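Local coordinates for protein homospermidine synthase (Legionella pneumophila subsp. pneumophila str. Philadelphia 1, PDB 2PH5) that binds NAD and probably catalyses formation of the polyamine homospermidine, at residues 200-205 with 462-467; 362-367 with 442-447; 57-62 with 385-390. One frame throughout, in Å; residues are numbered along the deposited sequence.

Interaction 1. Residues 200-205 with 462-467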
ATOM      1  N   ILE A 200      17.025   1.154  28.564  1.00 27.21           N
ATOM      2  CA  ILE A 200      16.617   0.768  27.232  1.00 26.02           C
ATOM      3  C   ILE A 200      15.781  -0.490  27.304  1.00 26.29           C
ATOM      4  O   ILE A 200      16.268  -1.548  27.704  1.00 26.20           O
ATOM      5  CB  ILE A 200      17.824   0.483  26.349  1.00 25.74           C
ATOM      6  CG1 ILE A 200      18.800   1.661  26.416  1.00 27.82           C
ATOM      7  CG2 ILE A 200      17.372   0.251  24.917  1.00 25.98           C
ATOM      8  CD1 ILE A 200      18.206   2.974  25.957  1.00 28.06           C
ATOM      9  N   LYS A 201      14.518  -0.372  26.915  1.00 25.26           N
ATOM     10  CA  LYS A 201      13.608  -1.506  26.935  1.00 25.83           C
ATOM     11  C   LYS A 201      13.429  -2.105  25.544  1.00 25.53           C
ATOM     12  O   LYS A 201      13.141  -3.293  25.403  1.00 23.11           O
ATOM     13  CB  LYS A 201      12.247  -1.073  27.479  1.00 28.11           C
ATOM     14  CG  LYS A 201      12.254  -0.670  28.939  1.00 30.77           C
ATOM     15  CD  LYS A 201      10.886  -0.148  29.342  1.00 32.89           C
ATOM     16  CE  LYS A 201      10.792   0.097  30.829  1.00 33.44           C
ATOM     17  NZ  LYS A 201       9.376   0.363  31.196  1.00 36.99           N
ATOM     18  N   VAL A 202      13.602  -1.278  24.519  1.00 25.48           N
ATOM     19  CA  VAL A 202      13.442  -1.739  23.152  1.00 24.99           C
ATOM     20  C   VAL A 202      14.232  -0.893  22.153  1.00 25.59           C
ATOM     21  O   VAL A 202      14.291   0.335  22.259  1.00 26.35           O
ATOM     22  CB  VAL A 202      11.930  -1.765  22.757  1.00 25.70           C
ATOM     23  CG1 VAL A 202      11.280  -0.450  23.112  1.00 27.71           C
ATOM     24  CG2 VAL A 202      11.761  -2.047  21.266  1.00 25.98           C
ATOM     25  N   ILE A 203      14.852  -1.577  21.193  1.00 23.73           N
ATOM     26  CA  ILE A 203      15.639  -0.945  20.143  1.00 21.67           C
ATOM     27  C   ILE A 203      15.045  -1.298  18.779  1.00 20.94           C
ATOM     28  O   ILE A 203      14.837  -2.469  18.473  1.00 20.02           O
ATOM     29  CB  ILE A 203      17.103  -1.446  20.139  1.00 22.54           C
ATOM     30  CG1 ILE A 203      17.848  -0.991  21.396  1.00 23.24           C
ATOM     31  CG2 ILE A 203      17.814  -0.936  18.895  1.00 21.09           C
ATOM     32  CD1 ILE A 203      19.336  -1.364  21.388  1.00 22.23           C
ATOM     33  N   HIS A 204      14.774  -0.287  17.962  1.00 21.31           N
ATOM     34  CA  HIS A 204      14.240  -0.523  16.624  1.00 21.10           C
ATOM     35  C   HIS A 204      15.253  -0.074  15.583  1.00 21.04           C
ATOM     36  O   HIS A 204      16.034   0.853  15.814  1.00 20.66           O
ATOM     37  CB  HIS A 204      12.967   0.296  16.356  1.00 19.46           C
ATOM     38  CG  HIS A 204      11.729  -0.244  17.003  1.00 19.92           C
ATOM     39  ND1 HIS A 204      10.529   0.436  16.984  1.00 16.76           N
ATOM     40  CD2 HIS A 204      11.501  -1.385  17.693  1.00 18.90           C
ATOM     41  CE1 HIS A 204       9.617  -0.259  17.636  1.00 17.40           C
ATOM     42  NE2 HIS A 204      10.181  -1.370  18.079  1.00 22.37           N
ATOM     43  N   VAL A 205      15.244  -0.751  14.443  1.00 19.77           N
ATOM     44  CA  VAL A 205      16.064  -0.350  13.319  1.00 18.84           C
ATOM     45  C   VAL A 205      14.928   0.302  12.551  1.00 18.28           C
ATOM     46  O   VAL A 205      14.103  -0.384  11.941  1.00 19.14           O
ATOM     47  CB  VAL A 205      16.627  -1.551  12.523  1.00 20.16           C
ATOM     48  CG1 VAL A 205      17.373  -1.046  11.293  1.00 17.90           C
ATOM     49  CG2 VAL A 205      17.583  -2.365  13.410  1.00 19.62           C
ATOM     50  N   ASP A 462       2.997   0.721  30.479  1.00 28.38           N
ATOM     51  CA  ASP A 462       4.306   0.818  29.863  1.00 27.73           C
ATOM     52  C   ASP A 462       4.140   0.887  28.355  1.00 27.47           C
ATOM     53  O   ASP A 462       3.892  -0.125  27.693  1.00 27.35           O
ATOM     54  CB  ASP A 462       5.140  -0.398  30.250  1.00 28.40           C
ATOM     55  CG  ASP A 462       6.490  -0.398  29.591  1.00 29.99           C
ATOM     56  OD1 ASP A 462       7.189  -1.430  29.679  1.00 31.26           O
ATOM     57  OD2 ASP A 462       6.851   0.634  28.985  1.00 31.67           O
ATOM     58  N   PRO A 463       4.296   2.091  27.792  1.00 26.65           N
ATOM     59  CA  PRO A 463       4.160   2.328  26.356  1.00 26.18           C
ATOM     60  C   PRO A 463       5.138   1.526  25.521  1.00 24.75           C
ATOM     61  O   PRO A 463       4.876   1.207  24.363  1.00 24.35           O
ATOM     62  CB  PRO A 463       4.380   3.833  26.238  1.00 26.94           C
ATOM     63  CG  PRO A 463       5.361   4.108  27.326  1.00 27.50           C
ATOM     64  CD  PRO A 463       4.846   3.277  28.472  1.00 26.87           C
ATOM     65  N   TRP A 464       6.263   1.172  26.119  1.00 23.71           N
ATOM     66  CA  TRP A 464       7.259   0.420  25.379  1.00 22.75           C
ATOM     67  C   TRP A 464       6.997  -1.076  25.307  1.00 22.60           C
ATOM     68  O   TRP A 464       7.899  -1.844  24.996  1.00 24.28           O
ATOM     69  CB  TRP A 464       8.621   0.699  25.975  1.00 21.99           C
ATOM     70  CG  TRP A 464       8.881   2.148  26.038  1.00 21.94           C
ATOM     71  CD1 TRP A 464       9.288   2.856  27.126  1.00 19.56           C
ATOM     72  CD2 TRP A 464       8.788   3.083  24.955  1.00 20.03           C
ATOM     73  NE1 TRP A 464       9.463   4.178  26.792  1.00 22.03           N
ATOM     74  CE2 TRP A 464       9.164   4.346  25.465  1.00 20.78           C
ATOM     75  CE3 TRP A 464       8.426   2.977  23.604  1.00 19.74           C
ATOM     76  CZ2 TRP A 464       9.193   5.503  24.670  1.00 19.78           C
ATOM     77  CZ3 TRP A 464       8.454   4.125  22.813  1.00 21.79           C
ATOM     78  CH2 TRP A 464       8.838   5.374  23.353  1.00 21.03           C
ATOM     79  N   GLN A 465       5.766  -1.491  25.585  1.00 21.91           N
ATOM     80  CA  GLN A 465       5.410  -2.907  25.518  1.00 23.37           C
ATOM     81  C   GLN A 465       5.064  -3.283  24.085  1.00 22.13           C
ATOM     82  O   GLN A 465       4.323  -2.562  23.413  1.00 23.88           O
ATOM     83  CB  GLN A 465       4.196  -3.202  26.406  1.00 24.44           C
ATOM     84  CG  GLN A 465       4.500  -3.202  27.888  1.00 24.20           C
ATOM     85  CD  GLN A 465       5.178  -4.473  28.342  1.00 24.73           C
ATOM     86  OE1 GLN A 465       6.107  -4.439  29.143  1.00 28.29           O
ATOM     87  NE2 GLN A 465       4.705  -5.601  27.850  1.00 22.88           N
ATOM     88  N   PHE A 466       5.575  -4.418  23.620  1.00 20.96           N
ATOM     89  CA  PHE A 466       5.294  -4.861  22.260  1.00 20.74           C
ATOM     90  C   PHE A 466       3.780  -4.886  22.017  1.00 21.08           C
ATOM     91  O   PHE A 466       3.306  -4.660  20.901  1.00 22.64           O
ATOM     92  CB  PHE A 466       5.903  -6.244  22.009  1.00 18.96           C
ATOM     93  CG  PHE A 466       5.843  -6.680  20.571  1.00 21.62           C
ATOM     94  CD1 PHE A 466       5.098  -7.796  20.200  1.00 18.77           C
ATOM     95  CD2 PHE A 466       6.520  -5.960  19.577  1.00 20.00           C
ATOM     96  CE1 PHE A 466       5.024  -8.188  18.869  1.00 22.50           C
ATOM     97  CE2 PHE A 466       6.449  -6.347  18.243  1.00 20.38           C
ATOM     98  CZ  PHE A 466       5.700  -7.464  17.885  1.00 21.20           C
ATOM     99  N   PHE A 467       3.028  -5.135  23.081  1.00 20.96           N
ATOM    100  CA  PHE A 467       1.572  -5.170  23.017  1.00 21.34           C
ATOM    101  C   PHE A 467       1.024  -3.851  22.432  1.00 21.32           C
ATOM    102  O   PHE A 467      -0.001  -3.853  21.746  1.00 21.57           O
ATOM    103  CB  PHE A 467       1.024  -5.402  24.432  1.00 21.07           C
ATOM    104  CG  PHE A 467      -0.441  -5.721  24.487  1.00 19.58           C
ATOM    105  CD1 PHE A 467      -0.921  -6.947  24.046  1.00 20.67           C
ATOM    106  CD2 PHE A 467      -1.336  -4.806  25.020  1.00 21.04           C
ATOM    107  CE1 PHE A 467      -2.277  -7.257  24.141  1.00 22.24           C
ATOM    108  CE2 PHE A 467      -2.692  -5.103  25.121  1.00 22.54           C
ATOM    109  CZ  PHE A 467      -3.166  -6.332  24.680  1.00 21.23           C
TER
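The start of strand 202-213 passes the turn and helix start at 462-467 at a moderate distance, the backbones coming nearest at Lys201 and Trp464, whose CA atoms are 6.8 Å apart, so side chains bridge the gap. Lys201 and Asp462 point at each other across it. The lysine chain is extended beyond CG, which carries NZ the full length of the residue to Asp462 OD1, 3.2 Å away, in a salt bridge whose hydrogen bond is weak. On its way the same chain runs roughly perpendicular to Trp464, and its CD methylene lies 4.1 Å from Trp464 CD1; a long aliphatic chain with a charged end suits a place that is greasy along the way and acidic at its end. Val202 adds a small apolar surface, its CG1 resting 4.1 Å from Trp464 CB.

Asp462 serves two partners. While OD1 meets the lysine, OD2 accepts the backbone N-H of Trp464 at 3.0 Å, from well above the carboxylate plane. This Asx turn, together with the Gln465 N to Asp462 O bond of a type I turn, should hold the carboxylate steady beside the lysine. Pro463, well suited to the second position of such a turn, sets CG above the rim of one indole face. Beyond the turn, Trp464 O accepts a bond from His246.

Lys201 and Val202 both face Met364 of the neighbouring strand 352-364, the arrangement of a classic beta bulge; the contact thus joins a bulged strand entrance in the mixed sheet to an Asx turn leading into the C-terminal helix 466-469.

Interaction 2. Residues 362-367 with 442-447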
ATOM      1  N   LEU A 362      16.349   3.312  16.788  1.00 23.45           N
ATOM      2  CA  LEU A 362      15.555   3.987  17.788  1.00 23.90           C
ATOM      3  C   LEU A 362      15.708   3.274  19.118  1.00 25.37           C
ATOM      4  O   LEU A 362      15.399   2.085  19.227  1.00 24.92           O
ATOM      5  CB  LEU A 362      14.094   3.976  17.348  1.00 23.00           C
ATOM      6  CG  LEU A 362      13.054   4.733  18.170  1.00 23.44           C
ATOM      7  CD1 LEU A 362      13.455   6.203  18.248  1.00 22.11           C
ATOM      8  CD2 LEU A 362      11.667   4.574  17.521  1.00 18.88           C
ATOM      9  N   LEU A 363      16.211   3.983  20.124  1.00 26.58           N
ATOM     10  CA  LEU A 363      16.358   3.396  21.457  1.00 27.68           C
ATOM     11  C   LEU A 363      15.271   3.979  22.347  1.00 27.02           C
ATOM     12  O   LEU A 363      15.181   5.193  22.483  1.00 25.45           O
ATOM     13  CB  LEU A 363      17.731   3.712  22.045  1.00 25.99           C
ATOM     14  CG  LEU A 363      18.859   2.911  21.408  1.00 27.70           C
ATOM     15  CD1 LEU A 363      19.024   3.313  19.944  1.00 27.33           C
ATOM     16  CD2 LEU A 363      20.135   3.162  22.173  1.00 27.68           C
HETATM   17  N   MSE A 364      14.441   3.118  22.931  1.00 29.01           N
HETATM   18  CA  MSE A 364      13.346   3.556  23.801  1.00 32.13           C
HETATM   19  C   MSE A 364      13.496   3.042  25.238  1.00 32.94           C
HETATM   20  O   MSE A 364      14.012   1.946  25.459  1.00 33.66           O
HETATM   21  CB  MSE A 364      12.008   3.072  23.237  1.00 33.34           C
HETATM   22  CG  MSE A 364      11.689   3.573  21.834  1.00 37.31           C
HETATM   23 SE   MSE A 364      10.619   2.299  20.800  1.00 46.36          SE
HETATM   24  CE  MSE A 364      12.077   1.333  19.957  1.00 37.38           C
ATOM     25  N   GLY A 365      13.040   3.839  26.204  1.00 33.73           N
ATOM     26  CA  GLY A 365      13.123   3.449  27.601  1.00 34.15           C
ATOM     27  C   GLY A 365      13.741   4.485  28.527  1.00 35.52           C
ATOM     28  O   GLY A 365      13.309   4.642  29.673  1.00 35.95           O
ATOM     29  N   ASN A 366      14.751   5.197  28.037  1.00 36.19           N
ATOM     30  CA  ASN A 366      15.427   6.208  28.838  1.00 37.77           C
ATOM     31  C   ASN A 366      14.542   7.413  29.142  1.00 38.90           C
ATOM     32  O   ASN A 366      13.738   7.839  28.315  1.00 37.54           O
ATOM     33  CB  ASN A 366      16.714   6.674  28.148  1.00 37.73           C
ATOM     34  CG  ASN A 366      17.517   7.634  29.009  1.00 38.52           C
ATOM     35  OD1 ASN A 366      17.357   8.850  28.918  1.00 37.47           O
ATOM     36  ND2 ASN A 366      18.373   7.085  29.868  1.00 36.87           N
ATOM     37  N   GLN A 367      14.715   7.959  30.341  1.00 40.69           N
ATOM     38  CA  GLN A 367      13.933   9.096  30.806  1.00 42.00           C
ATOM     39  C   GLN A 367      14.005  10.324  29.896  1.00 41.34           C
ATOM     40  O   GLN A 367      13.045  11.087  29.817  1.00 40.36           O
ATOM     41  CB  GLN A 367      14.363   9.455  32.228  1.00 44.74           C
ATOM     42  CG  GLN A 367      15.825   9.855  32.347  1.00 50.26           C
ATOM     43  CD  GLN A 367      16.348   9.803  33.779  1.00 53.31           C
ATOM     44  OE1 GLN A 367      17.451  10.282  34.061  1.00 53.65           O
ATOM     45  NE2 GLN A 367      15.564   9.210  34.688  1.00 53.66           N
ATOM     46  N   THR A 442      12.721  12.624  21.166  1.00 31.15           N
ATOM     47  CA  THR A 442      11.313  12.871  20.896  1.00 31.37           C
ATOM     48  C   THR A 442      10.443  12.380  22.032  1.00 32.30           C
ATOM     49  O   THR A 442      10.768  11.396  22.691  1.00 32.88           O
ATOM     50  CB  THR A 442      10.825  12.183  19.611  1.00 30.53           C
ATOM     51  OG1 THR A 442       9.407  12.344  19.510  1.00 27.80           O
ATOM     52  CG2 THR A 442      11.150  10.697  19.635  1.00 31.09           C
ATOM     53  N   ASP A 443       9.331  13.076  22.243  1.00 34.06           N
ATOM     54  CA  ASP A 443       8.374  12.739  23.289  1.00 34.30           C
ATOM     55  C   ASP A 443       7.338  11.757  22.763  1.00 32.01           C
ATOM     56  O   ASP A 443       6.338  11.475  23.421  1.00 33.46           O
ATOM     57  CB  ASP A 443       7.664  14.006  23.797  1.00 36.42           C
ATOM     58  CG  ASP A 443       6.927  14.757  22.691  1.00 40.04           C
ATOM     59  OD1 ASP A 443       6.289  15.785  22.995  1.00 44.04           O
ATOM     60  OD2 ASP A 443       6.985  14.329  21.517  1.00 40.91           O
ATOM     61  N   TRP A 444       7.579  11.242  21.566  1.00 29.32           N
ATOM     62  CA  TRP A 444       6.663  10.290  20.952  1.00 26.90           C
ATOM     63  C   TRP A 444       6.681   8.925  21.640  1.00 26.49           C
ATOM     64  O   TRP A 444       7.717   8.485  22.140  1.00 25.22           O
ATOM     65  CB  TRP A 444       7.045  10.072  19.488  1.00 25.04           C
ATOM     66  CG  TRP A 444       6.419   8.835  18.904  1.00 26.03           C
ATOM     67  CD1 TRP A 444       5.209   8.751  18.281  1.00 25.03           C
ATOM     68  CD2 TRP A 444       6.938   7.493  18.952  1.00 24.87           C
ATOM     69  NE1 TRP A 444       4.941   7.446  17.939  1.00 25.44           N
ATOM     70  CE2 TRP A 444       5.984   6.655  18.340  1.00 23.11           C
ATOM     71  CE3 TRP A 444       8.115   6.921  19.459  1.00 26.21           C
ATOM     72  CZ2 TRP A 444       6.168   5.270  18.216  1.00 23.50           C
ATOM     73  CZ3 TRP A 444       8.297   5.538  19.337  1.00 26.21           C
ATOM     74  CH2 TRP A 444       7.325   4.733  18.718  1.00 24.27           C
ATOM     75  N   THR A 445       5.529   8.261  21.657  1.00 24.43           N
ATOM     76  CA  THR A 445       5.418   6.907  22.189  1.00 26.73           C
ATOM     77  C   THR A 445       4.284   6.282  21.395  1.00 27.01           C
ATOM     78  O   THR A 445       3.454   6.991  20.839  1.00 26.77           O
ATOM     79  CB  THR A 445       5.034   6.845  23.689  1.00 26.39           C
ATOM     80  OG1 THR A 445       3.610   6.755  23.808  1.00 25.48           O
ATOM     81  CG2 THR A 445       5.529   8.071  24.428  1.00 24.76           C
ATOM     82  N   PRO A 446       4.236   4.944  21.319  1.00 28.58           N
ATOM     83  CA  PRO A 446       3.156   4.297  20.562  1.00 28.71           C
ATOM     84  C   PRO A 446       1.803   4.445  21.240  1.00 28.73           C
ATOM     85  O   PRO A 446       0.803   3.905  20.775  1.00 28.21           O
ATOM     86  CB  PRO A 446       3.609   2.841  20.485  1.00 26.66           C
ATOM     87  CG  PRO A 446       4.388   2.663  21.738  1.00 29.18           C
ATOM     88  CD  PRO A 446       5.198   3.947  21.825  1.00 28.96           C
ATOM     89  N   LEU A 447       1.786   5.195  22.335  1.00 31.58           N
ATOM     90  CA  LEU A 447       0.560   5.400  23.099  1.00 35.47           C
ATOM     91  C   LEU A 447      -0.162   6.712  22.793  1.00 38.70           C
ATOM     92  O   LEU A 447      -1.354   6.841  23.065  1.00 39.42           O
ATOM     93  CB  LEU A 447       0.867   5.309  24.593  1.00 31.62           C
ATOM     94  CG  LEU A 447       0.200   4.178  25.375  1.00 32.19           C
ATOM     95  CD1 LEU A 447       0.274   2.874  24.614  1.00 32.58           C
ATOM     96  CD2 LEU A 447       0.887   4.047  26.734  1.00 32.59           C
TER
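Trp444 packs its six-membered ring against Leu362 and Met364, at the end of strand 352-364 in the mixed sheet of the saccharopine dehydrogenase-like C-terminal domain. The tryptophan belongs to the irregular chain that leaves strand 436-442, so the contact lays a loop over one side of that sheet. The backbones stay well apart, with the CA atoms of Met364 and Thr445 8.8 Å from each other, and the large indole spans the gap.

The contact between the segments is apolar and buried. Leu362 and Met364 alternate with Leu363 along the strand, so both turn toward the loop, whereas Leu363 packs on helix 158-176 behind the sheet. Leu362 lies roughly square to the Trp444 side chain and meets it through one methyl, CD2. Met364, a selenomethionine in this crystal, brings its SE to the edge of the indole, near the ring plane, at 4.2 Å from Trp444 CZ3. Branched leucine and flexible methionine fit round a rigid aromatic, and Trp279 and Trp464 add further aromatic surface here, the first meeting Trp444 and the second Met364.

Hydrogen bonding, by contrast, shapes the loop from within. Thr442 OG1 accepts the N-H of Trp444 at 3.0 Å in an ST turn, with an angle of 153° at the hydrogen, and so helps bend the chain as the strand ends. Trp444 then carries CG anti to its own N (chi1 163°), which swings the ring back toward the sheet although its CB sets off across it. Pro446 N sits 3.7 Å above one face of the indole, toward its rim. The indole atom nearest the strand is CZ3, which lies 3.9 Å from Leu362 CD2.

Interaction 3. Residues 57-62 with 385-390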
ATOM      1  N   GLN A  57      33.077  -1.025 -17.525  1.00 25.99           N
ATOM      2  CA  GLN A  57      33.748  -0.410 -18.665  1.00 27.86           C
ATOM      3  C   GLN A  57      34.233   1.014 -18.399  1.00 26.61           C
ATOM      4  O   GLN A  57      35.260   1.432 -18.933  1.00 25.68           O
ATOM      5  CB  GLN A  57      32.843  -0.408 -19.899  1.00 31.66           C
ATOM      6  CG  GLN A  57      32.486  -1.778 -20.426  1.00 37.86           C
ATOM      7  CD  GLN A  57      31.197  -2.313 -19.832  1.00 44.15           C
ATOM      8  OE1 GLN A  57      30.990  -2.261 -18.615  1.00 47.77           O
ATOM      9  NE2 GLN A  57      30.322  -2.840 -20.689  1.00 45.47           N
ATOM     10  N   GLN A  58      33.499   1.756 -17.578  1.00 25.81           N
ATOM     11  CA  GLN A  58      33.876   3.124 -17.264  1.00 26.19           C
ATOM     12  C   GLN A  58      35.149   3.167 -16.437  1.00 25.99           C
ATOM     13  O   GLN A  58      35.966   4.076 -16.587  1.00 25.36           O
ATOM     14  CB  GLN A  58      32.752   3.828 -16.508  1.00 26.57           C
ATOM     15  CG  GLN A  58      31.463   3.942 -17.305  1.00 28.05           C
ATOM     16  CD  GLN A  58      31.514   5.006 -18.390  1.00 28.89           C
ATOM     17  OE1 GLN A  58      30.566   5.159 -19.165  1.00 27.72           O
ATOM     18  NE2 GLN A  58      32.616   5.753 -18.446  1.00 28.30           N
ATOM     19  N   TYR A  59      35.321   2.180 -15.565  1.00 26.71           N
ATOM     20  CA  TYR A  59      36.508   2.126 -14.725  1.00 25.93           C
ATOM     21  C   TYR A  59      37.605   1.270 -15.341  1.00 26.88           C
ATOM     22  O   TYR A  59      38.753   1.303 -14.894  1.00 26.75           O
ATOM     23  CB  TYR A  59      36.132   1.603 -13.337  1.00 24.40           C
ATOM     24  CG  TYR A  59      35.298   2.587 -12.545  1.00 24.17           C
ATOM     25  CD1 TYR A  59      35.894   3.680 -11.907  1.00 23.61           C
ATOM     26  CD2 TYR A  59      33.907   2.448 -12.462  1.00 23.10           C
ATOM     27  CE1 TYR A  59      35.131   4.611 -11.208  1.00 22.89           C
ATOM     28  CE2 TYR A  59      33.134   3.371 -11.768  1.00 21.41           C
ATOM     29  CZ  TYR A  59      33.756   4.452 -11.145  1.00 24.76           C
ATOM     30  OH  TYR A  59      33.001   5.384 -10.475  1.00 27.29           O
ATOM     31  N   GLY A  60      37.248   0.512 -16.374  1.00 26.63           N
ATOM     32  CA  GLY A  60      38.219  -0.345 -17.033  1.00 26.85           C
ATOM     33  C   GLY A  60      38.634  -1.525 -16.171  1.00 26.49           C
ATOM     34  O   GLY A  60      39.811  -1.889 -16.115  1.00 26.96           O
ATOM     35  N   VAL A  61      37.666  -2.123 -15.489  1.00 25.60           N
ATOM     36  CA  VAL A  61      37.947  -3.259 -14.634  1.00 26.09           C
ATOM     37  C   VAL A  61      37.513  -4.542 -15.319  1.00 25.32           C
ATOM     38  O   VAL A  61      36.404  -4.639 -15.839  1.00 24.74           O
ATOM     39  CB  VAL A  61      37.244  -3.094 -13.254  1.00 25.54           C
ATOM     40  CG1 VAL A  61      37.337  -4.370 -12.440  1.00 21.92           C
ATOM     41  CG2 VAL A  61      37.899  -1.945 -12.490  1.00 24.85           C
ATOM     42  N   SER A  62      38.417  -5.514 -15.338  1.00 25.38           N
ATOM     43  CA  SER A  62      38.164  -6.814 -15.950  1.00 26.04           C
ATOM     44  C   SER A  62      36.884  -7.441 -15.390  1.00 24.54           C
ATOM     45  O   SER A  62      36.610  -7.346 -14.196  1.00 26.46           O
ATOM     46  CB  SER A  62      39.369  -7.727 -15.679  1.00 27.91           C
ATOM     47  OG  SER A  62      39.093  -9.073 -16.015  1.00 31.86           O
ATOM     48  N   ILE A 385      27.793  12.933  -4.565  1.00 31.65           N
ATOM     49  CA  ILE A 385      28.835  12.193  -3.850  1.00 27.28           C
ATOM     50  C   ILE A 385      29.394  11.010  -4.643  1.00 26.84           C
ATOM     51  O   ILE A 385      30.588  10.719  -4.569  1.00 28.69           O
ATOM     52  CB  ILE A 385      28.304  11.663  -2.492  1.00 26.35           C
ATOM     53  CG1 ILE A 385      28.229  12.809  -1.478  1.00 25.30           C
ATOM     54  CG2 ILE A 385      29.195  10.549  -1.966  1.00 24.98           C
ATOM     55  CD1 ILE A 385      27.498  12.447  -0.191  1.00 25.66           C
ATOM     56  N   ALA A 386      28.535  10.329  -5.395  1.00 23.67           N
ATOM     57  CA  ALA A 386      28.976   9.177  -6.172  1.00 23.12           C
ATOM     58  C   ALA A 386      27.969   8.704  -7.217  1.00 22.23           C
ATOM     59  O   ALA A 386      26.757   8.729  -6.989  1.00 21.69           O
ATOM     60  CB  ALA A 386      29.311   8.026  -5.231  1.00 22.75           C
ATOM     61  N   PRO A 387      28.468   8.260  -8.382  1.00 20.13           N
ATOM     62  CA  PRO A 387      27.600   7.775  -9.454  1.00 20.14           C
ATOM     63  C   PRO A 387      27.149   6.342  -9.154  1.00 19.95           C
ATOM     64  O   PRO A 387      27.599   5.729  -8.176  1.00 18.61           O
ATOM     65  CB  PRO A 387      28.511   7.838 -10.672  1.00 18.67           C
ATOM     66  CG  PRO A 387      29.834   7.451 -10.097  1.00 15.41           C
ATOM     67  CD  PRO A 387      29.879   8.261  -8.816  1.00 19.09           C
ATOM     68  N   TYR A 388      26.267   5.820 -10.001  1.00 19.49           N
ATOM     69  CA  TYR A 388      25.760   4.455  -9.857  1.00 21.04           C
ATOM     70  C   TYR A 388      25.292   4.211  -8.426  1.00 20.63           C
ATOM     71  O   TYR A 388      25.486   3.131  -7.869  1.00 19.04           O
ATOM     72  CB  TYR A 388      26.872   3.467 -10.215  1.00 19.77           C
ATOM     73  CG  TYR A 388      27.562   3.812 -11.507  1.00 22.85           C
ATOM     74  CD1 TYR A 388      26.891   3.704 -12.723  1.00 24.09           C
ATOM     75  CD2 TYR A 388      28.877   4.289 -11.517  1.00 23.72           C
ATOM     76  CE1 TYR A 388      27.505   4.063 -13.919  1.00 25.24           C
ATOM     77  CE2 TYR A 388      29.504   4.654 -12.713  1.00 23.54           C
ATOM     78  CZ  TYR A 388      28.807   4.537 -13.910  1.00 24.37           C
ATOM     79  OH  TYR A 388      29.386   4.889 -15.108  1.00 27.95           O
ATOM     80  N   ASN A 389      24.666   5.225  -7.842  1.00 21.55           N
ATOM     81  CA  ASN A 389      24.197   5.143  -6.469  1.00 21.30           C
ATOM     82  C   ASN A 389      22.933   5.944  -6.197  1.00 21.32           C
ATOM     83  O   ASN A 389      22.715   7.021  -6.769  1.00 17.49           O
ATOM     84  CB  ASN A 389      25.286   5.654  -5.520  1.00 21.27           C
ATOM     85  CG  ASN A 389      26.210   4.556  -5.039  1.00 23.59           C
ATOM     86  OD1 ASN A 389      25.848   3.753  -4.170  1.00 23.34           O
ATOM     87  ND2 ASN A 389      27.411   4.516  -5.595  1.00 20.63           N
ATOM     88  N   ASN A 390      22.092   5.392  -5.331  1.00 18.82           N
ATOM     89  CA  ASN A 390      20.898   6.087  -4.899  1.00 19.40           C
ATOM     90  C   ASN A 390      21.115   6.210  -3.396  1.00 19.46           C
ATOM     91  O   ASN A 390      22.127   5.742  -2.879  1.00 19.73           O
ATOM     92  CB  ASN A 390      19.599   5.319  -5.222  1.00 17.64           C
ATOM     93  CG  ASN A 390      19.596   3.888  -4.711  1.00 20.55           C
ATOM     94  OD1 ASN A 390      19.960   3.609  -3.563  1.00 19.90           O
ATOM     95  ND2 ASN A 390      19.153   2.969  -5.564  1.00 19.85           N
TER
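A small surface contact between two tyrosines, flanked by a glutamine and a proline, joins the end of helix 55-59 to the loop 385-390, which lies between helices 379-385 and 391-408. Both elements sit beside helix 23-35, at the surface of the Rossmann-type, NAD-binding part of the fold. The backbones are far apart, 11.0 Å between the CA atoms of Gln58 and Pro387, so side chains, chiefly the two tyrosines, make the connection.

Tyr59 and Tyr388 run antiparallel, side by side, their rings meeting obliquely with CE2 of Tyr59 4.0 Å from CE2 of Tyr388. The rings touch at these corners, while each hydroxyl meets a different neighbour. Tyr388 OH ends beside the aliphatic stem of Gln58, where CG is its nearest neighbour, and Tyr59 OH comes to 3.8 Å from Pro387 CG. Phe33 and Pro30 of helix 23-35 pack on Tyr59, and Pro30 also touches Pro387, so that helix lies against both partners.

Local hydrogen bonds shape both segments. Gly60, with positive phi (70°), is the C-prime residue of a Schellman motif that ends the helix just after Tyr59; glycine adopts such a backbone without strain. In the loop, Asn389 ND2 donates to Pro387 O at 2.9 Å and also to Ala27 O of helix 23-35, while its OD1 pairs with Ser393. Asn390 follows as the N-cap of helix 391-408, its OD1 accepting from Ser393 N.

Tyrosine suits this border because its ring can pack while its hydroxyl tolerates a partly exposed place. Between the two segments the chemistry is van der Waals contact, with neither a salt bridge nor a hydrogen bond, which implies a modest, weakly directional link between helix end and loop.

In the fold
Interactions 1 and 2 form one neighbourhood, their centres 8 Å apart, and share the mixed sheet: strands 202-213 and 352-364 are neighbours in it, joined by the probable hydrogen bond from Leu362 N to His204 O. Interaction 2 is fully buried and accordingly apolar, whereas interaction 1, only partly buried, adds a salt bridge at its margin. Interaction 3 lies about 41 Å from both, centre to centre, on the opposite side of the chain's centre. There, at the surface, tyrosines join a helix end to a loop beside the nucleotide-binding sheet. All three rely on large side chains to span separated backbones, with turns or caps shaping at least one segment.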